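Local structure of Atg5 (Kluyveromyces marxianus, 3VQI) at residues A[141-144]-A[145-149]; A[264-267]-A[268-272]; A[170-173]-A[174-177]; A[131-135]-A[136-140]; A[31-34]-A[35-39]. The protein takes part in autophagic vesicle formation and in cytoplasm-to-vacuole transport, and is the partner to which Atg12 becomes conjugated. One frame throughout, in Å; residues are numbered along the deposited sequence.

Contact 1 of 5, residues A[141-144]-A[145-149]; sequences DYWR and HQWKQ
Trp147 sets the edge of its indole against one face of the Trp143 indole, one helical turn back. It is an offset edge-to-face pair with the planes 73° apart: Trp147 CD1 sits over the rim of the Trp143 ring, 3.6 Å from Trp143 CE2. Both indole nitrogens donate to the same acceptor, Ile265 O, and so converge on one carbonyl. Phe172 meets both indoles from helix 166-178.

Gln146, four residues after Tyr142, folds back over its ring. A bend at its second torsion (chi2 58°) carries Gln146 NE2 above one face of the phenol, 3.0 Å from Tyr142 CE1, with amide and ring planes 31° apart. The same NE2 donates to Tyr142 O at 3.3 Å, arriving well above the carbonyl plane, while Gln146 N reaches Tyr142 O at 3.0 Å within that plane. On the outer side, His145 lays a face of its imidazole over Asp141 O.

Polar and aromatic chemistry thus sit side by side on one helix of the bundle region: the Tyr142 carbonyl takes two donors from a single glutamine, whose OE1 is held by Arg203, and the two tryptophans meet edge against face, their N-H groups both satisfied by Ile265 O.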
loop_
_atom_site.group_PDB
_atom_site.type_symbol
_atom_site.label_atom_id
_atom_site.label_comp_id
_atom_site.label_asym_id
_atom_site.label_seq_id
_atom_site.Cartn_x
_atom_site.Cartn_y
_atom_site.Cartn_z
ATOM N N ASP A 141 13.950 0.873 2.574
ATOM C CA ASP A 141 14.417 -0.446 2.977
ATOM C C ASP A 141 13.335 -1.498 2.943
ATOM O O ASP A 141 13.545 -2.590 2.418
ATOM C CB ASP A 141 14.976 -0.412 4.389
ATOM C CG ASP A 141 16.456 -0.221 4.413
ATOM O OD1 ASP A 141 16.920 0.876 4.022
ATOM O OD2 ASP A 141 17.153 -1.179 4.817
ATOM N N TYR A 142 12.179 -1.181 3.510
ATOM C CA TYR A 142 11.096 -2.145 3.541
ATOM C C TYR A 142 10.569 -2.436 2.152
ATOM O O TYR A 142 10.436 -3.594 1.768
ATOM C CB TYR A 142 9.970 -1.655 4.455
ATOM C CG TYR A 142 8.794 -2.602 4.588
ATOM C CD1 TYR A 142 7.699 -2.517 3.729
ATOM C CD2 TYR A 142 8.765 -3.566 5.599
ATOM C CE1 TYR A 142 6.598 -3.364 3.873
ATOM C CE2 TYR A 142 7.671 -4.422 5.755
ATOM C CZ TYR A 142 6.593 -4.315 4.893
ATOM O OH TYR A 142 5.511 -5.156 5.054
ATOM N N TRP A 143 10.253 -1.389 1.401
ATOM C CA TRP A 143 9.763 -1.566 0.038
ATOM C C TRP A 143 10.776 -2.436 -0.732
ATOM O O TRP A 143 10.406 -3.356 -1.463
ATOM C CB TRP A 143 9.630 -0.203 -0.634
ATOM C CG TRP A 143 9.297 -0.267 -2.084
ATOM C CD1 TRP A 143 8.088 -0.562 -2.639
ATOM C CD2 TRP A 143 10.188 -0.008 -3.174
ATOM N NE1 TRP A 143 8.168 -0.495 -4.010
ATOM C CE2 TRP A 143 9.446 -0.156 -4.364
ATOM C CE3 TRP A 143 11.542 0.337 -3.258
ATOM C CZ2 TRP A 143 10.012 0.033 -5.625
ATOM C CZ3 TRP A 143 12.105 0.525 -4.517
ATOM C CH2 TRP A 143 11.338 0.374 -5.682
ATOM N N ARG A 144 12.058 -2.132 -0.545
ATOM C CA ARG A 144 13.138 -2.872 -1.197
ATOM C C ARG A 144 12.978 -4.368 -0.943
ATOM O O ARG A 144 12.808 -5.163 -1.872
ATOM C CB ARG A 144 14.494 -2.432 -0.642
ATOM C CG ARG A 144 15.635 -2.704 -1.591
ATOM C CD ARG A 144 16.974 -2.882 -0.892
ATOM N NE ARG A 144 18.111 -2.748 -1.812
ATOM C CZ ARG A 144 18.205 -3.319 -3.016
ATOM N NH1 ARG A 144 17.226 -4.085 -3.488
ATOM N NH2 ARG A 144 19.286 -3.121 -3.763
ATOM N N HIS A 145 13.035 -4.734 0.335
ATOM C CA HIS A 145 12.913 -6.125 0.758
ATOM C C HIS A 145 11.612 -6.774 0.298
ATOM O O HIS A 145 11.528 -7.987 0.167
ATOM C CB HIS A 145 13.077 -6.227 2.279
ATOM C CG HIS A 145 14.393 -5.700 2.780
ATOM N ND1 HIS A 145 15.579 -5.892 2.098
ATOM C CD2 HIS A 145 14.712 -5.004 3.897
ATOM C CE1 HIS A 145 16.570 -5.334 2.772
ATOM N NE2 HIS A 145 16.073 -4.788 3.868
ATOM N N GLN A 146 10.599 -5.973 0.026
ATOM C CA GLN A 146 9.353 -6.535 -0.454
ATOM C C GLN A 146 9.605 -7.049 -1.868
ATOM O O GLN A 146 9.159 -8.133 -2.235
ATOM C CB GLN A 146 8.254 -5.475 -0.468
ATOM C CG GLN A 146 6.963 -5.937 0.162
ATOM C CD GLN A 146 7.158 -6.369 1.604
ATOM O OE1 GLN A 146 6.633 -7.392 2.033
ATOM N NE2 GLN A 146 7.916 -5.589 2.357
ATOM N N TRP A 147 10.321 -6.263 -2.671
ATOM C CA TRP A 147 10.623 -6.667 -4.043
ATOM C C TRP A 147 11.621 -7.806 -4.039
ATOM O O TRP A 147 11.530 -8.740 -4.834
ATOM C CB TRP A 147 11.185 -5.491 -4.849
ATOM C CG TRP A 147 10.127 -4.796 -5.621
ATOM C CD1 TRP A 147 9.528 -3.618 -5.309
ATOM C CD2 TRP A 147 9.465 -5.290 -6.791
ATOM N NE1 TRP A 147 8.527 -3.345 -6.206
ATOM C CE2 TRP A 147 8.466 -4.356 -7.130
ATOM C CE3 TRP A 147 9.622 -6.435 -7.589
ATOM C CZ2 TRP A 147 7.616 -4.525 -8.237
ATOM C CZ3 TRP A 147 8.779 -6.606 -8.693
ATOM C CH2 TRP A 147 7.787 -5.652 -9.004
ATOM N N LYS A 148 12.576 -7.715 -3.125
ATOM C CA LYS A 148 13.591 -8.731 -2.980
ATOM C C LYS A 148 12.852 -10.029 -2.707
ATOM O O LYS A 148 13.409 -11.110 -2.869
ATOM C CB LYS A 148 14.503 -8.375 -1.803
ATOM C CG LYS A 148 15.819 -9.148 -1.728
ATOM C CD LYS A 148 16.794 -8.431 -0.786
ATOM C CE LYS A 148 18.189 -9.047 -0.801
ATOM N NZ LYS A 148 19.146 -8.201 -0.024
ATOM N N GLN A 149 11.588 -9.904 -2.302
ATOM C CA GLN A 149 10.736 -11.048 -1.982
ATOM C C GLN A 149 9.836 -11.447 -3.138
ATOM O O GLN A 149 9.797 -12.607 -3.525
ATOM C CB GLN A 149 9.872 -10.733 -0.755
ATOM C CG GLN A 149 9.007 -11.893 -0.271
ATOM C CD GLN A 149 8.329 -11.616 1.072
ATOM O OE1 GLN A 149 8.972 -11.164 2.027
ATOM N NE2 GLN A 149 7.030 -11.901 1.152
#

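Contact 2 of 5, residues A[264-267]-A[268-272]; sequences SIDG and FLYLV
Residues 264-267 form a type I turn closed by Gly267 N to Ser264 O, and the chain then returns alongside itself, Ser264 N meeting Phe268 O at 2.8 Å in a nearly straight bond (176°). Gly267 has a positive phi (101°), where a CB would jam against the preceding carbonyl; with the bonds on either side of it, the pattern is that of a type I turn with a G1 bulge.

Asp266 uses both carboxylate oxygens, one on the backbone just after the turn and one on the strand beyond it. Its first torsion (chi1 69°) swings the carboxylate toward the returning chain and brings Asp266 OD2 within 3.1 Å of Phe268 N, approached from above the carboxylate plane. OD1 takes the hydroxyl of Tyr270 through its syn lone pair, at 2.7 Å between Tyr270 OH and Asp266 OD1. Carboxylate and phenol are nearly coplanar, so the acid meets the ring at its edge.

The turn leads into strand 269-272, which runs parallel to strand 202-205 in the UblB ubiquitin fold. From that neighbouring strand Arg203 also bonds Tyr270 OH and makes a cation-pi contact with Phe268. An alanine at Asp266 would probably leave Phe268 N without its carboxylate mate and Tyr270 OH with Arg203 but without the acid. Ser264 OG also touches the Tyr270 edge, 3.5 Å from Tyr270 CD1.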
loop_
_atom_site.group_PDB
_atom_site.type_symbol
_atom_site.label_atom_id
_atom_site.label_comp_id
_atom_site.label_asym_id
_atom_site.label_seq_id
_atom_site.Cartn_x
_atom_site.Cartn_y
_atom_site.Cartn_z
ATOM N N SER A 264 0.579 -4.107 -7.141
ATOM C CA SER A 264 0.874 -2.823 -6.512
ATOM C C SER A 264 2.365 -2.498 -6.598
ATOM O O SER A 264 3.163 -3.365 -6.923
ATOM C CB SER A 264 0.392 -2.858 -5.063
ATOM O OG SER A 264 -0.995 -3.157 -5.027
ATOM N N ILE A 265 2.738 -1.257 -6.305
ATOM C CA ILE A 265 4.136 -0.839 -6.399
ATOM C C ILE A 265 5.135 -1.670 -5.619
ATOM O O ILE A 265 6.338 -1.484 -5.766
ATOM C CB ILE A 265 4.337 0.638 -5.957
ATOM C CG1 ILE A 265 3.724 0.845 -4.570
ATOM C CG2 ILE A 265 3.748 1.594 -7.004
ATOM C CD1 ILE A 265 4.006 2.199 -3.976
ATOM N N ASP A 266 4.654 -2.570 -4.772
ATOM C CA ASP A 266 5.575 -3.380 -3.994
ATOM C C ASP A 266 5.749 -4.780 -4.573
ATOM O O ASP A 266 6.505 -5.591 -4.033
ATOM C CB ASP A 266 5.121 -3.460 -2.537
ATOM C CG ASP A 266 3.846 -4.261 -2.357
ATOM O OD1 ASP A 266 3.527 -4.558 -1.190
ATOM O OD2 ASP A 266 3.165 -4.589 -3.365
ATOM N N GLY A 267 5.044 -5.067 -5.661
ATOM C CA GLY A 267 5.194 -6.364 -6.301
ATOM C C GLY A 267 4.125 -7.406 -6.023
ATOM O O GLY A 267 4.185 -8.525 -6.535
ATOM N N PHE A 268 3.141 -7.054 -5.211
ATOM C CA PHE A 268 2.098 -8.005 -4.921
ATOM C C PHE A 268 0.756 -7.538 -5.427
ATOM O O PHE A 268 0.478 -6.346 -5.512
ATOM C CB PHE A 268 2.012 -8.269 -3.419
ATOM C CG PHE A 268 3.150 -9.080 -2.873
ATOM C CD1 PHE A 268 4.408 -8.514 -2.699
ATOM C CD2 PHE A 268 2.957 -10.416 -2.502
ATOM C CE1 PHE A 268 5.463 -9.265 -2.158
ATOM C CE2 PHE A 268 4.008 -11.176 -1.958
ATOM C CZ PHE A 268 5.261 -10.594 -1.786
ATOM N N LEU A 269 -0.067 -8.508 -5.788
ATOM C CA LEU A 269 -1.419 -8.257 -6.255
ATOM C C LEU A 269 -2.264 -8.463 -5.006
ATOM O O LEU A 269 -2.252 -9.545 -4.420
ATOM C CB LEU A 269 -1.799 -9.283 -7.317
ATOM C CG LEU A 269 -3.273 -9.460 -7.672
ATOM C CD1 LEU A 269 -3.871 -8.210 -8.333
ATOM C CD2 LEU A 269 -3.336 -10.662 -8.588
ATOM N N TYR A 270 -2.978 -7.432 -4.583
ATOM C CA TYR A 270 -3.793 -7.548 -3.387
ATOM C C TYR A 270 -5.269 -7.725 -3.673
ATOM O O TYR A 270 -5.883 -6.940 -4.397
ATOM C CB TYR A 270 -3.623 -6.317 -2.483
ATOM C CG TYR A 270 -2.265 -6.180 -1.843
ATOM C CD1 TYR A 270 -1.195 -5.620 -2.540
ATOM C CD2 TYR A 270 -2.050 -6.600 -0.532
ATOM C CE1 TYR A 270 0.052 -5.479 -1.940
ATOM C CE2 TYR A 270 -0.809 -6.469 0.073
ATOM C CZ TYR A 270 0.240 -5.907 -0.636
ATOM O OH TYR A 270 1.479 -5.792 -0.041
ATOM N N LEU A 271 -5.839 -8.761 -3.083
ATOM C CA LEU A 271 -7.256 -9.015 -3.229
ATOM C C LEU A 271 -7.925 -8.734 -1.893
ATOM O O LEU A 271 -7.476 -9.216 -0.851
ATOM C CB LEU A 271 -7.508 -10.470 -3.610
ATOM C CG LEU A 271 -7.556 -10.838 -5.090
ATOM C CD1 LEU A 271 -6.202 -10.587 -5.740
ATOM C CD2 LEU A 271 -7.961 -12.307 -5.213
ATOM N N VAL A 272 -8.978 -7.933 -1.922
ATOM C CA VAL A 272 -9.737 -7.637 -0.720
ATOM C C VAL A 272 -11.094 -8.320 -0.881
ATOM O O VAL A 272 -11.886 -7.965 -1.757
ATOM C CB VAL A 272 -9.931 -6.129 -0.536
ATOM C CG1 VAL A 272 -11.039 -5.862 0.472
ATOM C CG2 VAL A 272 -8.634 -5.513 -0.045
#

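Contact 3 of 5, residues A[170-173]-A[174-177]; sequences ENFW and VSIL
Residues 170-177 are continuous helix, but its bonding changes along the way: Val174 N meets Glu170 O at 2.9 Å in a regular i to i+4 bond, whereas Ile176 N turns to Trp173 O, three residues back, at 2.8 Å. Ser175 stands between these two. Its first torsion (chi1 76°) curls the hydroxyl back onto the preceding turn, where Ser175 OG donates to Phe172 O at 2.6 Å, tilted 22° from the carbonyl plane.

Leu177 reaches back over the Trp173 indole, one turn earlier. Leu177 CD1 lies over one face near the rim, 3.4 Å from Trp173 NE1, and Leu177 CD2 comes down toward Trp173 CZ2 at 4.1 Å. Beyond the segment, Trp173 meets Trp143 and packs on Ile139, while Phe172 meets Trp143, Trp147 and Phe184, joining helix 166-178 to helices 135-155 and 181-189 of the bundle.

The buried Ser175 hydroxyl thus finds its acceptor one turn back in its own helix, while Trp173 and Leu177 meet through largely apolar surface.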
loop_
_atom_site.group_PDB
_atom_site.type_symbol
_atom_site.label_atom_id
_atom_site.label_comp_id
_atom_site.label_asym_id
_atom_site.label_seq_id
_atom_site.Cartn_x
_atom_site.Cartn_y
_atom_site.Cartn_z
ATOM N N GLU A 170 18.081 2.496 -7.577
ATOM C CA GLU A 170 17.855 3.830 -6.986
ATOM C C GLU A 170 16.892 4.553 -7.888
ATOM O O GLU A 170 16.073 5.318 -7.440
ATOM C CB GLU A 170 19.175 4.620 -6.932
ATOM C CG GLU A 170 19.192 5.898 -6.051
ATOM C CD GLU A 170 18.757 5.618 -4.617
ATOM O OE1 GLU A 170 18.956 4.467 -4.161
ATOM O OE2 GLU A 170 18.219 6.530 -3.935
ATOM N N ASN A 171 17.044 4.319 -9.181
ATOM C CA ASN A 171 16.191 4.915 -10.195
ATOM C C ASN A 171 14.812 4.256 -10.050
ATOM O O ASN A 171 13.782 4.871 -10.330
ATOM C CB ASN A 171 16.760 4.638 -11.604
ATOM C CG ASN A 171 16.148 5.516 -12.648
ATOM O OD1 ASN A 171 16.352 5.322 -13.840
ATOM N ND2 ASN A 171 15.393 6.512 -12.199
ATOM N N PHE A 172 14.805 2.992 -9.626
ATOM C CA PHE A 172 13.561 2.229 -9.432
ATOM C C PHE A 172 12.783 2.900 -8.303
ATOM O O PHE A 172 11.589 3.162 -8.419
ATOM C CB PHE A 172 13.904 0.773 -9.068
ATOM C CG PHE A 172 12.735 -0.172 -9.113
ATOM C CD1 PHE A 172 11.720 -0.010 -10.047
ATOM C CD2 PHE A 172 12.687 -1.268 -8.255
ATOM C CE1 PHE A 172 10.670 -0.918 -10.128
ATOM C CE2 PHE A 172 11.635 -2.187 -8.329
ATOM C CZ PHE A 172 10.629 -2.012 -9.271
ATOM N N TRP A 173 13.489 3.192 -7.216
ATOM C CA TRP A 173 12.898 3.858 -6.065
ATOM C C TRP A 173 12.360 5.215 -6.504
ATOM O O TRP A 173 11.161 5.493 -6.385
ATOM C CB TRP A 173 13.955 4.044 -4.975
ATOM C CG TRP A 173 13.518 4.892 -3.801
ATOM C CD1 TRP A 173 14.144 6.011 -3.321
ATOM C CD2 TRP A 173 12.399 4.659 -2.933
ATOM N NE1 TRP A 173 13.487 6.486 -2.208
ATOM C CE2 TRP A 173 12.412 5.675 -1.947
ATOM C CE3 TRP A 173 11.386 3.688 -2.890
ATOM C CZ2 TRP A 173 11.457 5.750 -0.930
ATOM C CZ3 TRP A 173 10.431 3.760 -1.876
ATOM C CH2 TRP A 173 10.478 4.789 -0.908
ATOM N N VAL A 174 13.252 6.045 -7.035
ATOM C CA VAL A 174 12.898 7.379 -7.491
ATOM C C VAL A 174 11.645 7.425 -8.369
ATOM O O VAL A 174 10.860 8.368 -8.274
ATOM C CB VAL A 174 14.084 8.036 -8.241
ATOM C CG1 VAL A 174 13.626 9.282 -8.974
ATOM C CG2 VAL A 174 15.173 8.412 -7.247
ATOM N N SER A 175 11.446 6.409 -9.206
ATOM C CA SER A 175 10.280 6.378 -10.089
ATOM C C SER A 175 8.979 6.484 -9.296
ATOM O O SER A 175 8.009 7.110 -9.740
ATOM C CB SER A 175 10.257 5.084 -10.893
ATOM O OG SER A 175 9.832 4.002 -10.080
ATOM N N ILE A 176 8.971 5.872 -8.115
ATOM C CA ILE A 176 7.799 5.883 -7.262
ATOM C C ILE A 176 7.562 7.249 -6.625
ATOM O O ILE A 176 6.417 7.610 -6.326
ATOM C CB ILE A 176 7.920 4.785 -6.183
ATOM C CG1 ILE A 176 7.861 3.420 -6.874
ATOM C CG2 ILE A 176 6.821 4.931 -5.137
ATOM C CD1 ILE A 176 7.719 2.271 -5.955
ATOM N N LEU A 177 8.631 8.017 -6.439
ATOM C CA LEU A 177 8.513 9.343 -5.846
ATOM C C LEU A 177 8.224 10.378 -6.931
ATOM O O LEU A 177 7.460 11.313 -6.717
ATOM C CB LEU A 177 9.806 9.710 -5.104
ATOM C CG LEU A 177 10.296 8.707 -4.052
ATOM C CD1 LEU A 177 11.722 9.044 -3.610
ATOM C CD2 LEU A 177 9.334 8.702 -2.869
#

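Contact 4 of 5, residues A[131-135]-A[136-140]; sequences PLVDG and HSQIK
Gln138, in the first turn of helix 135-155 of the bundle region, reaches back along the loop that leads in from strand 114-121 and binds its backbone. Its CB packs beside Asp134 CB at 3.9 Å and also comes close to Gly135 O. From there the side chain runs out straight: CG stands opposite the backbone N (chi1 -168°) and the next torsion is fully extended (chi2 179°), which carries the amide past Asp134 to the peptides before it. Gln138 CD comes against a methyl group of Leu132, CD2, at 3.7 Å.

At the tip, OE1 accepts from two successive backbone N-H groups. Val133 N lies 2.5 Å from Gln138 OE1, on a lone pair and short for such a bond, and Asp134 N lies 2.7 Å from that oxygen, also in the carbonyl plane. NE2 donates to Pro131 O, although its place in the model is less sure. OE1 thus fastens two successive peptides of the incoming loop, and NE2, if rightly placed, a third; the two donors on OE1 fix which way round the amide faces.

The return bond from the helix is longer: Gln138 N meets Asp134 O at 3.3 Å from well above its carbonyl plane. Gly135 makes the bend with a positive phi (41°), where a CB would clash with His136 N, and Gly135 O accepts from Ile139 N at 3.0 Å, in its carbonyl plane.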
loop_
_atom_site.group_PDB
_atom_site.type_symbol
_atom_site.label_atom_id
_atom_site.label_comp_id
_atom_site.label_asym_id
_atom_site.label_seq_id
_atom_site.Cartn_x
_atom_site.Cartn_y
_atom_site.Cartn_z
ATOM N N PRO A 131 6.430 0.787 13.874
ATOM C CA PRO A 131 6.833 2.180 14.075
ATOM C C PRO A 131 7.633 2.745 12.901
ATOM O O PRO A 131 8.521 2.088 12.373
ATOM C CB PRO A 131 7.651 2.122 15.366
ATOM C CG PRO A 131 8.134 0.719 15.430
ATOM C CD PRO A 131 6.971 -0.081 14.935
ATOM N N LEU A 132 7.296 3.958 12.482
ATOM C CA LEU A 132 8.007 4.606 11.390
ATOM C C LEU A 132 8.948 5.589 12.076
ATOM O O LEU A 132 8.509 6.577 12.657
ATOM C CB LEU A 132 7.037 5.363 10.479
ATOM C CG LEU A 132 7.415 5.493 9.002
ATOM C CD1 LEU A 132 6.847 6.793 8.453
ATOM C CD2 LEU A 132 8.915 5.471 8.835
ATOM N N VAL A 133 10.242 5.319 12.002
ATOM C CA VAL A 133 11.220 6.161 12.669
ATOM C C VAL A 133 12.199 6.900 11.769
ATOM O O VAL A 133 12.726 7.935 12.150
ATOM C CB VAL A 133 12.031 5.315 13.664
ATOM C CG1 VAL A 133 13.074 6.178 14.355
ATOM C CG2 VAL A 133 11.095 4.662 14.665
ATOM N N ASP A 134 12.455 6.379 10.580
ATOM C CA ASP A 134 13.405 7.041 9.702
ATOM C C ASP A 134 12.849 7.470 8.361
ATOM O O ASP A 134 13.542 7.409 7.346
ATOM C CB ASP A 134 14.625 6.145 9.492
ATOM C CG ASP A 134 15.571 6.183 10.667
ATOM O OD1 ASP A 134 16.460 5.309 10.740
ATOM O OD2 ASP A 134 15.427 7.092 11.514
ATOM N N GLY A 135 11.600 7.914 8.361
ATOM C CA GLY A 135 10.983 8.367 7.137
ATOM C C GLY A 135 11.267 7.550 5.897
ATOM O O GLY A 135 11.315 6.316 5.941
ATOM N N HIS A 136 11.473 8.251 4.788
ATOM C CA HIS A 136 11.713 7.618 3.504
ATOM C C HIS A 136 12.780 6.540 3.516
ATOM O O HIS A 136 12.592 5.476 2.919
ATOM C CB HIS A 136 12.018 8.690 2.460
ATOM C CG HIS A 136 10.882 9.642 2.250
ATOM N ND1 HIS A 136 10.659 10.722 3.073
ATOM C CD2 HIS A 136 9.839 9.606 1.388
ATOM C CE1 HIS A 136 9.524 11.307 2.734
ATOM N NE2 HIS A 136 9.004 10.648 1.714
ATOM N N SER A 137 13.884 6.796 4.210
ATOM C CA SER A 137 14.966 5.821 4.304
ATOM C C SER A 137 14.390 4.480 4.731
ATOM O O SER A 137 14.637 3.447 4.111
ATOM C CB SER A 137 15.985 6.276 5.345
ATOM O OG SER A 137 16.054 7.694 5.393
ATOM N N GLN A 138 13.602 4.510 5.794
ATOM C CA GLN A 138 12.993 3.302 6.332
ATOM C C GLN A 138 11.986 2.683 5.375
ATOM O O GLN A 138 11.974 1.461 5.186
ATOM C CB GLN A 138 12.308 3.622 7.654
ATOM C CG GLN A 138 11.880 2.415 8.446
ATOM C CD GLN A 138 11.237 2.810 9.766
ATOM O OE1 GLN A 138 11.436 3.923 10.258
ATOM N NE2 GLN A 138 10.475 1.902 10.348
ATOM N N ILE A 139 11.140 3.522 4.777
ATOM C CA ILE A 139 10.142 3.026 3.852
ATOM C C ILE A 139 10.854 2.370 2.680
ATOM O O ILE A 139 10.415 1.349 2.147
ATOM C CB ILE A 139 9.231 4.171 3.337
ATOM C CG1 ILE A 139 8.437 4.772 4.496
ATOM C CG2 ILE A 139 8.278 3.650 2.280
ATOM C CD1 ILE A 139 7.476 5.851 4.080
ATOM N N LYS A 140 11.968 2.977 2.286
ATOM C CA LYS A 140 12.781 2.487 1.179
ATOM C C LYS A 140 13.210 1.049 1.483
ATOM O O LYS A 140 12.865 0.120 0.752
ATOM C CB LYS A 140 13.997 3.406 1.029
ATOM C CG LYS A 140 14.868 3.206 -0.211
ATOM C CD LYS A 140 15.976 4.258 -0.189
ATOM C CE LYS A 140 17.008 4.083 -1.294
ATOM N NZ LYS A 140 18.008 5.201 -1.215
#

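Contact 5 of 5, residues A[31-34]-A[35-39]; sequences TTLA and DKSCH. With SO4 (sulfate ion), chain G.
Leu33 O takes a hydrogen bond from Ser37 OG at 3.0 Å, from above the carbonyl plane, and a weak one from Lys36 N. The firmer bond of Lys36 N goes to Thr32 O, 3.2 Å away and in the carbonyl plane, so the chain makes a short helix-like turn before it straightens.

Lys36 lies back across that turn. Its CG takes the position between backbone N and carbonyl carbon (chi1 64°) and comes within 3.4 Å of Leu33 O; the extended chain then crosses the Leu33 side chain at about a right angle, with Lys36 CE 3.9 Å from Leu33 CD1. An alanine in place of Lys36 would lose the methylenes lying across the turn and is likely to leave the Leu33 side chain with less to pack on. The same Leu33 methyl, CD1, also touches Ser37 OG at 3.2 Å.

Further on, a sulfate, probably from the crystallisation liquor, is held by His39: His39 ND1 donates to sulfate O1 at 2.7 Å, near the ring plane, and His39 N donates to sulfate O3 at 2.9 Å. Lys36 and Cys38 bond through their backbones to strand 15-22, so the turn feeds strand 37-43, the outer partner in the first antiparallel hairpin of the UblA ubiquitin fold.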
loop_
_atom_site.group_PDB
_atom_site.type_symbol
_atom_site.label_atom_id
_atom_site.label_comp_id
_atom_site.label_asym_id
_atom_site.label_seq_id
_atom_site.Cartn_x
_atom_site.Cartn_y
_atom_site.Cartn_z
ATOM N N THR A 31 -11.052 23.274 19.477
ATOM C CA THR A 31 -10.680 24.053 18.303
ATOM C C THR A 31 -11.572 23.552 17.181
ATOM O O THR A 31 -11.930 22.373 17.146
ATOM C CB THR A 31 -9.206 23.869 17.928
ATOM O OG1 THR A 31 -8.818 22.513 18.165
ATOM C CG2 THR A 31 -8.337 24.811 18.748
ATOM N N THR A 32 -11.942 24.458 16.282
ATOM C CA THR A 32 -12.834 24.146 15.167
ATOM C C THR A 32 -12.384 22.972 14.309
ATOM O O THR A 32 -11.188 22.754 14.109
ATOM C CB THR A 32 -13.019 25.378 14.244
ATOM O OG1 THR A 32 -13.544 26.467 15.010
ATOM C CG2 THR A 32 -13.983 25.062 13.105
ATOM N N LEU A 33 -13.360 22.224 13.804
ATOM C CA LEU A 33 -13.084 21.079 12.949
ATOM C C LEU A 33 -12.271 21.521 11.734
ATOM O O LEU A 33 -11.281 20.888 11.372
ATOM C CB LEU A 33 -14.395 20.433 12.487
ATOM C CG LEU A 33 -14.278 19.365 11.395
ATOM C CD1 LEU A 33 -13.353 18.266 11.872
ATOM C CD2 LEU A 33 -15.651 18.801 11.050
ATOM N N ALA A 34 -12.690 22.615 11.111
ATOM C CA ALA A 34 -11.992 23.118 9.943
ATOM C C ALA A 34 -10.511 23.298 10.243
ATOM O O ALA A 34 -9.660 22.942 9.429
ATOM C CB ALA A 34 -12.601 24.440 9.497
ATOM N N ASP A 35 -10.203 23.838 11.413
ATOM C CA ASP A 35 -8.816 24.071 11.798
ATOM C C ASP A 35 -7.980 22.816 12.067
ATOM O O ASP A 35 -6.763 22.823 11.871
ATOM C CB ASP A 35 -8.763 24.977 13.033
ATOM C CG ASP A 35 -8.825 26.454 12.683
ATOM O OD1 ASP A 35 -9.820 26.886 12.056
ATOM O OD2 ASP A 35 -7.873 27.186 13.040
ATOM N N LYS A 36 -8.625 21.743 12.519
ATOM C CA LYS A 36 -7.910 20.507 12.829
ATOM C C LYS A 36 -8.027 19.474 11.711
ATOM O O LYS A 36 -7.770 18.289 11.911
ATOM C CB LYS A 36 -8.429 19.922 14.148
ATOM C CG LYS A 36 -9.883 19.488 14.111
ATOM C CD LYS A 36 -10.329 18.974 15.466
ATOM C CE LYS A 36 -11.814 18.623 15.467
ATOM N NZ LYS A 36 -12.278 18.217 16.826
ATOM N N SER A 37 -8.414 19.936 10.532
ATOM C CA SER A 37 -8.555 19.051 9.392
ATOM C C SER A 37 -7.747 19.541 8.207
ATOM O O SER A 37 -7.247 20.662 8.199
ATOM C CB SER A 37 -10.021 18.947 8.972
ATOM O OG SER A 37 -10.784 18.249 9.936
ATOM N N CYS A 38 -7.624 18.677 7.210
ATOM C CA CYS A 38 -6.924 18.990 5.974
ATOM C C CYS A 38 -7.216 17.844 5.023
ATOM O O CYS A 38 -7.207 16.684 5.418
ATOM C CB CYS A 38 -5.412 19.145 6.203
ATOM S SG CYS A 38 -4.473 17.625 6.422
ATOM N N HIS A 39 -7.522 18.171 3.777
ATOM C CA HIS A 39 -7.817 17.147 2.790
ATOM C C HIS A 39 -6.650 17.073 1.831
ATOM O O HIS A 39 -6.154 18.091 1.358
ATOM C CB HIS A 39 -9.102 17.485 2.029
ATOM C CG HIS A 39 -10.218 17.930 2.918
ATOM N ND1 HIS A 39 -10.261 19.188 3.481
ATOM C CD2 HIS A 39 -11.298 17.267 3.395
ATOM C CE1 HIS A 39 -11.318 19.281 4.268
ATOM N NE2 HIS A 39 -11.965 18.129 4.235
HETATM S S SO4 G . -7.609 21.895 3.476
HETATM O O1 SO4 G . -8.752 21.326 4.213
HETATM O O2 SO4 G . -6.796 22.732 4.382
HETATM O O3 SO4 G . -6.765 20.811 2.939
HETATM O O4 SO4 G . -8.129 22.714 2.364
#

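Overall arrangement
Contacts 4 and 1 follow one another on helix 135-155, contact 4 at its polar entrance and contact 1 further along, where aromatic faces dominate. Contact 3, on the next helix, touches both: Phe172 and Trp173 pack on Trp143, and Glu170 makes a salt bridge to Lys140. All three are partly buried. Contact 2 is wholly buried and belongs to the UblB fold, yet Ile265 O ties it to the two indoles of contact 1, so a backbone carbonyl links bundle and ubiquitin fold. Contact 5 stands apart at the surface of UblA, its centre about 36 Å from that of contact 1, with exposed residues, weaker turn bonds and a bound sulfate in place of packed aromatic rings.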